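Local structure of CofB (Escherichia coli, 5AX6) at residues T289-G301 against S310-A322. The protein is the minor pilin of the CFA/III type IVb pilus of human enterotoxigenic strains and, as a homotrimer, probably takes part in assembling that pilus. Residues are numbered along the deposited sequence; the frame is centred on the assembly and turned at random.
Sequences TGTSKLCLTQIEG and SLIKLKDDNGNPA
L296 reaches across to two neighbours on the other strand: its CD2 presses on I312 CG2 at a tight 3.4 Å, the two side chains meeting at about a right angle, and the same methyl rests on CB of L314. Farther along that face the carboxamide of Q298, its chain extended, gives an N-H to S310 (NE2 to OG 2.9 Å), with the hydroxyl 22° out of the amide plane. The opposite face carries I299, whose CG1 lies against CD2 of L311 while its CD1 covers CB and CD of K313. Next on this side comes T297: one water joins its OG1 to NZ of K315, whose bend at its last torsion (chi4 56°) turns the ammonium back toward that water. Between these two faces runs an antiparallel hairpin, strands 294-302 and 308-315 of the beta-repeat domain, in which C295-K315, T297-K313 and I299-L311 are the hydrogen-bonded pairs; K313 N to T297 O is 2.7 Å. Where the strands give way to loops, S292 OG accepts the N-H of D317 (2.8 Å) and donates to K293 O, its own neighbour. In one of the two conformers of D317, K293 NZ meets OD2 at 3.1 Å on the syn side as a salt bridge, with a weak second bond to OD1. D317 sits in a type I turn from D316 to G319, and D316 OD1 takes the N-H of N320 from above its carboxylate plane. Further out, a disulfide ties C295 to C284 on the adjoining strand 282-285, and W285 of the third subunit packs on I312 and donates its indole N-H to L296 O.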
loop_
_atom_site.group_PDB
_atom_site.type_symbol
_atom_site.label_atom_id
_atom_site.label_comp_id
_atom_site.label_asym_id
_atom_site.label_seq_id
_atom_site.Cartn_x
_atom_site.Cartn_y
_atom_site.Cartn_z
ATOM N N THR A 289 -11.030 -1.105 16.229
ATOM C CA THR A 289 -11.942 -1.835 17.108
ATOM C C THR A 289 -11.274 -2.191 18.424
ATOM O O THR A 289 -11.603 -3.206 19.037
ATOM C CB THR A 289 -12.466 -3.132 16.465
ATOM O OG1 THR A 289 -11.361 -3.934 16.027
ATOM C CG2 THR A 289 -13.383 -2.825 15.290
ATOM N N GLY A 290 -10.311 -1.375 18.835
ATOM C CA GLY A 290 -9.745 -1.493 20.162
ATOM C C GLY A 290 -8.391 -2.163 20.283
ATOM O O GLY A 290 -7.845 -2.233 21.385
ATOM N N THR A 291 -7.833 -2.656 19.181
ATOM C CA THR A 291 -6.524 -3.302 19.255
ATOM C C THR A 291 -5.561 -2.635 18.283
ATOM O O THR A 291 -5.970 -1.816 17.468
ATOM C CB THR A 291 -6.619 -4.822 18.975
ATOM O OG1 THR A 291 -7.053 -5.047 17.627
ATOM C CG2 THR A 291 -7.627 -5.468 19.922
ATOM N N SER A 292 -4.283 -2.981 18.389
ATOM C CA SER A 292 -3.231 -2.349 17.604
ATOM C C SER A 292 -3.499 -2.377 16.110
ATOM O O SER A 292 -4.046 -3.351 15.590
ATOM C CB SER A 292 -1.896 -3.037 17.868
ATOM O OG SER A 292 -0.856 -2.393 17.155
ATOM N N LYS A 293 -3.104 -1.314 15.412
ATOM C CA LYS A 293 -3.018 -1.409 13.963
ATOM C C LYS A 293 -1.837 -2.336 13.645
ATOM O O LYS A 293 -0.956 -2.554 14.486
ATOM C CB LYS A 293 -2.853 -0.025 13.315
ATOM C CG LYS A 293 -1.481 0.591 13.500
ATOM C CD LYS A 293 -1.398 1.949 12.809
ATOM C CE LYS A 293 -0.141 2.684 13.228
ATOM N NZ LYS A 293 -0.328 3.265 14.591
ATOM N N LEU A 294 -1.850 -2.924 12.456
ATOM C CA LEU A 294 -0.772 -3.806 12.030
ATOM C C LEU A 294 -0.022 -3.130 10.894
ATOM O O LEU A 294 -0.650 -2.587 9.986
ATOM C CB LEU A 294 -1.320 -5.164 11.577
ATOM C CG LEU A 294 -2.139 -5.919 12.627
ATOM C CD1 LEU A 294 -2.596 -7.254 12.051
ATOM C CD2 LEU A 294 -1.300 -6.118 13.892
ATOM N N CYS A 295 1.306 -3.163 10.945
ATOM C CA CYS A 295 2.113 -2.483 9.940
ATOM C C CYS A 295 3.101 -3.413 9.277
ATOM O O CYS A 295 3.725 -4.237 9.948
ATOM C CB CYS A 295 2.876 -1.311 10.561
ATOM S SG CYS A 295 1.797 -0.035 11.265
ATOM N N LEU A 296 3.240 -3.271 7.961
ATOM C CA LEU A 296 4.356 -3.867 7.226
ATOM C C LEU A 296 5.417 -2.797 7.082
ATOM O O LEU A 296 5.239 -1.845 6.324
ATOM C CB LEU A 296 3.938 -4.365 5.838
ATOM C CG LEU A 296 3.440 -5.784 5.625
ATOM C CD1 LEU A 296 3.156 -6.025 4.128
ATOM C CD2 LEU A 296 4.457 -6.778 6.182
ATOM N N THR A 297 6.521 -2.972 7.793
ATOM C CA THR A 297 7.509 -1.920 7.962
ATOM C C THR A 297 8.873 -2.345 7.454
ATOM O O THR A 297 9.288 -3.482 7.670
ATOM C CB THR A 297 7.627 -1.542 9.437
ATOM O OG1 THR A 297 6.331 -1.178 9.923
ATOM C CG2 THR A 297 8.606 -0.396 9.640
ATOM N N GLN A 298 9.578 -1.433 6.791
ATOM C CA GLN A 298 10.915 -1.745 6.315
ATOM C C GLN A 298 11.937 -1.389 7.382
ATOM O O GLN A 298 11.933 -0.270 7.900
ATOM C CB GLN A 298 11.240 -1.000 5.022
ATOM C CG GLN A 298 12.537 -1.500 4.376
ATOM C CD GLN A 298 12.901 -0.697 3.144
ATOM O OE1 GLN A 298 12.425 0.423 2.970
ATOM N NE2 GLN A 298 13.745 -1.266 2.281
ATOM N N ILE A 299 12.800 -2.340 7.716
ATOM C CA ILE A 299 13.805 -2.122 8.755
ATOM C C ILE A 299 15.199 -2.522 8.255
ATOM O O ILE A 299 15.345 -3.248 7.270
ATOM C CB ILE A 299 13.475 -2.903 10.048
ATOM C CG1 ILE A 299 13.428 -4.406 9.767
ATOM C CG2 ILE A 299 12.165 -2.401 10.671
ATOM C CD1 ILE A 299 13.194 -5.258 10.998
ATOM N N GLU A 300 16.228 -2.028 8.931
ATOM C CA GLU A 300 17.592 -2.329 8.540
ATOM C C GLU A 300 17.946 -3.752 8.933
ATOM O O GLU A 300 17.459 -4.261 9.940
ATOM C CB GLU A 300 18.566 -1.349 9.201
ATOM C CG GLU A 300 18.491 0.056 8.663
ATOM C CD GLU A 300 19.270 0.241 7.365
ATOM O OE1 GLU A 300 19.722 -0.766 6.763
ATOM O OE2 GLU A 300 19.436 1.409 6.948
ATOM N N GLY A 301 18.790 -4.385 8.130
ATOM C CA GLY A 301 19.301 -5.702 8.445
ATOM C C GLY A 301 20.664 -5.921 7.817
ATOM O O GLY A 301 21.257 -5.009 7.252
ATOM N N SER A 310 18.149 -4.750 3.965
ATOM C CA SER A 310 16.941 -4.432 4.710
ATOM C C SER A 310 15.961 -5.586 4.578
ATOM O O SER A 310 16.184 -6.515 3.807
ATOM C CB SER A 310 16.295 -3.120 4.224
ATOM O OG SER A 310 15.798 -3.248 2.901
ATOM N N LEU A 311 14.878 -5.509 5.343
ATOM C CA LEU A 311 13.821 -6.494 5.264
ATOM C C LEU A 311 12.519 -5.833 5.658
ATOM O O LEU A 311 12.499 -4.676 6.098
ATOM C CB LEU A 311 14.120 -7.698 6.171
ATOM C CG LEU A 311 14.069 -7.424 7.679
ATOM C CD1 LEU A 311 13.745 -8.711 8.433
ATOM C CD2 LEU A 311 15.379 -6.820 8.198
ATOM N N ILE A 312 11.432 -6.567 5.466
ATOM C CA ILE A 312 10.103 -6.134 5.878
ATOM C C ILE A 312 9.722 -6.862 7.157
ATOM O O ILE A 312 10.015 -8.052 7.294
ATOM C CB ILE A 312 9.041 -6.450 4.811
ATOM C CG1 ILE A 312 9.394 -5.735 3.514
ATOM C CG2 ILE A 312 7.652 -6.025 5.318
ATOM C CD1 ILE A 312 9.626 -4.286 3.714
ATOM N N LYS A 313 9.071 -6.153 8.068
ATOM C CA LYS A 313 8.611 -6.743 9.329
ATOM C C LYS A 313 7.125 -6.452 9.524
ATOM O O LYS A 313 6.695 -5.295 9.469
ATOM C CB LYS A 313 9.433 -6.201 10.510
ATOM C CG LYS A 313 9.015 -6.761 11.867
ATOM C CD LYS A 313 9.925 -6.229 12.971
ATOM C CE LYS A 313 9.499 -6.765 14.339
ATOM N NZ LYS A 313 10.351 -6.206 15.419
ATOM N N LEU A 314 6.336 -7.504 9.737
ATOM C CA LEU A 314 4.922 -7.336 10.040
ATOM C C LEU A 314 4.783 -7.255 11.557
ATOM O O LEU A 314 5.082 -8.223 12.258
ATOM C CB LEU A 314 4.096 -8.499 9.474
ATOM C CG LEU A 314 2.586 -8.450 9.719
ATOM C CD1 LEU A 314 1.944 -7.244 9.050
ATOM C CD2 LEU A 314 1.927 -9.738 9.224
ATOM N N LYS A 315 4.340 -6.108 12.065
ATOM C CA LYS A 315 4.372 -5.869 13.504
ATOM C C LYS A 315 3.181 -5.092 14.038
ATOM O O LYS A 315 2.496 -4.378 13.288
ATOM C CB LYS A 315 5.654 -5.116 13.870
ATOM C CG LYS A 315 5.738 -3.717 13.261
ATOM C CD LYS A 315 7.039 -3.013 13.652
ATOM C CE LYS A 315 6.978 -1.525 13.327
ATOM N NZ LYS A 315 5.806 -0.849 13.992
ATOM N N ASP A 316 2.944 -5.222 15.342
ATOM C CA ASP A 316 1.971 -4.364 16.018
ATOM C C ASP A 316 2.656 -3.110 16.564
ATOM O O ASP A 316 3.864 -2.917 16.374
ATOM C CB ASP A 316 1.238 -5.120 17.141
ATOM C CG ASP A 316 2.167 -5.600 18.256
ATOM O OD1 ASP A 316 3.272 -5.046 18.441
ATOM O OD2 ASP A 316 1.776 -6.547 18.970
ATOM N N ASP A 317 1.905 -2.245 17.241
ATOM C CA ASP A 317 2.473 -0.974 17.692
ATOM C C ASP A 317 3.469 -1.156 18.851
ATOM O O ASP A 317 4.218 -0.234 19.169
ATOM C CB ASP A 317 1.367 0.010 18.103
ATOM C CG ASP A 317 0.735 0.742 16.913
ATOM O OD1 ASP A 317 1.182 0.563 15.755
ATOM O OD2 ASP A 317 -0.214 1.524 17.148
ATOM N N ASN A 318 3.489 -2.332 19.480
ATOM C CA ASN A 318 4.526 -2.622 20.471
ATOM C C ASN A 318 5.801 -3.177 19.849
ATOM O O ASN A 318 6.774 -3.460 20.554
ATOM C CB ASN A 318 4.000 -3.599 21.518
ATOM C CG ASN A 318 2.956 -2.975 22.422
ATOM O OD1 ASN A 318 3.016 -1.783 22.728
ATOM N ND2 ASN A 318 1.992 -3.778 22.855
ATOM N N GLY A 319 5.793 -3.332 18.530
ATOM C CA GLY A 319 6.936 -3.876 17.822
ATOM C C GLY A 319 7.016 -5.393 17.850
ATOM O O GLY A 319 8.026 -5.963 17.456
ATOM N N ASN A 320 5.961 -6.052 18.315
ATOM C CA ASN A 320 5.905 -7.512 18.269
ATOM C C ASN A 320 5.486 -7.976 16.880
ATOM O O ASN A 320 4.609 -7.360 16.264
ATOM C CB ASN A 320 4.922 -8.075 19.293
ATOM C CG ASN A 320 5.150 -7.536 20.695
ATOM O OD1 ASN A 320 4.223 -7.030 21.329
ATOM N ND2 ASN A 320 6.378 -7.647 21.185
ATOM N N PRO A 321 6.112 -9.060 16.386
ATOM C CA PRO A 321 5.685 -9.635 15.107
ATOM C C PRO A 321 4.199 -9.976 15.145
ATOM O O PRO A 321 3.669 -10.398 16.178
ATOM C CB PRO A 321 6.559 -10.889 14.970
ATOM C CG PRO A 321 7.830 -10.524 15.734
ATOM C CD PRO A 321 7.303 -9.742 16.933
ATOM N N ALA A 322 3.525 -9.752 14.029
ATOM C CA ALA A 322 2.122 -10.085 13.911
ATOM C C ALA A 322 1.966 -11.182 12.865
ATOM O O ALA A 322 2.951 -11.635 12.278
ATOM C CB ALA A 322 1.291 -8.833 13.541
HETATM O O HOH W 1 5.714 0.726 11.513
#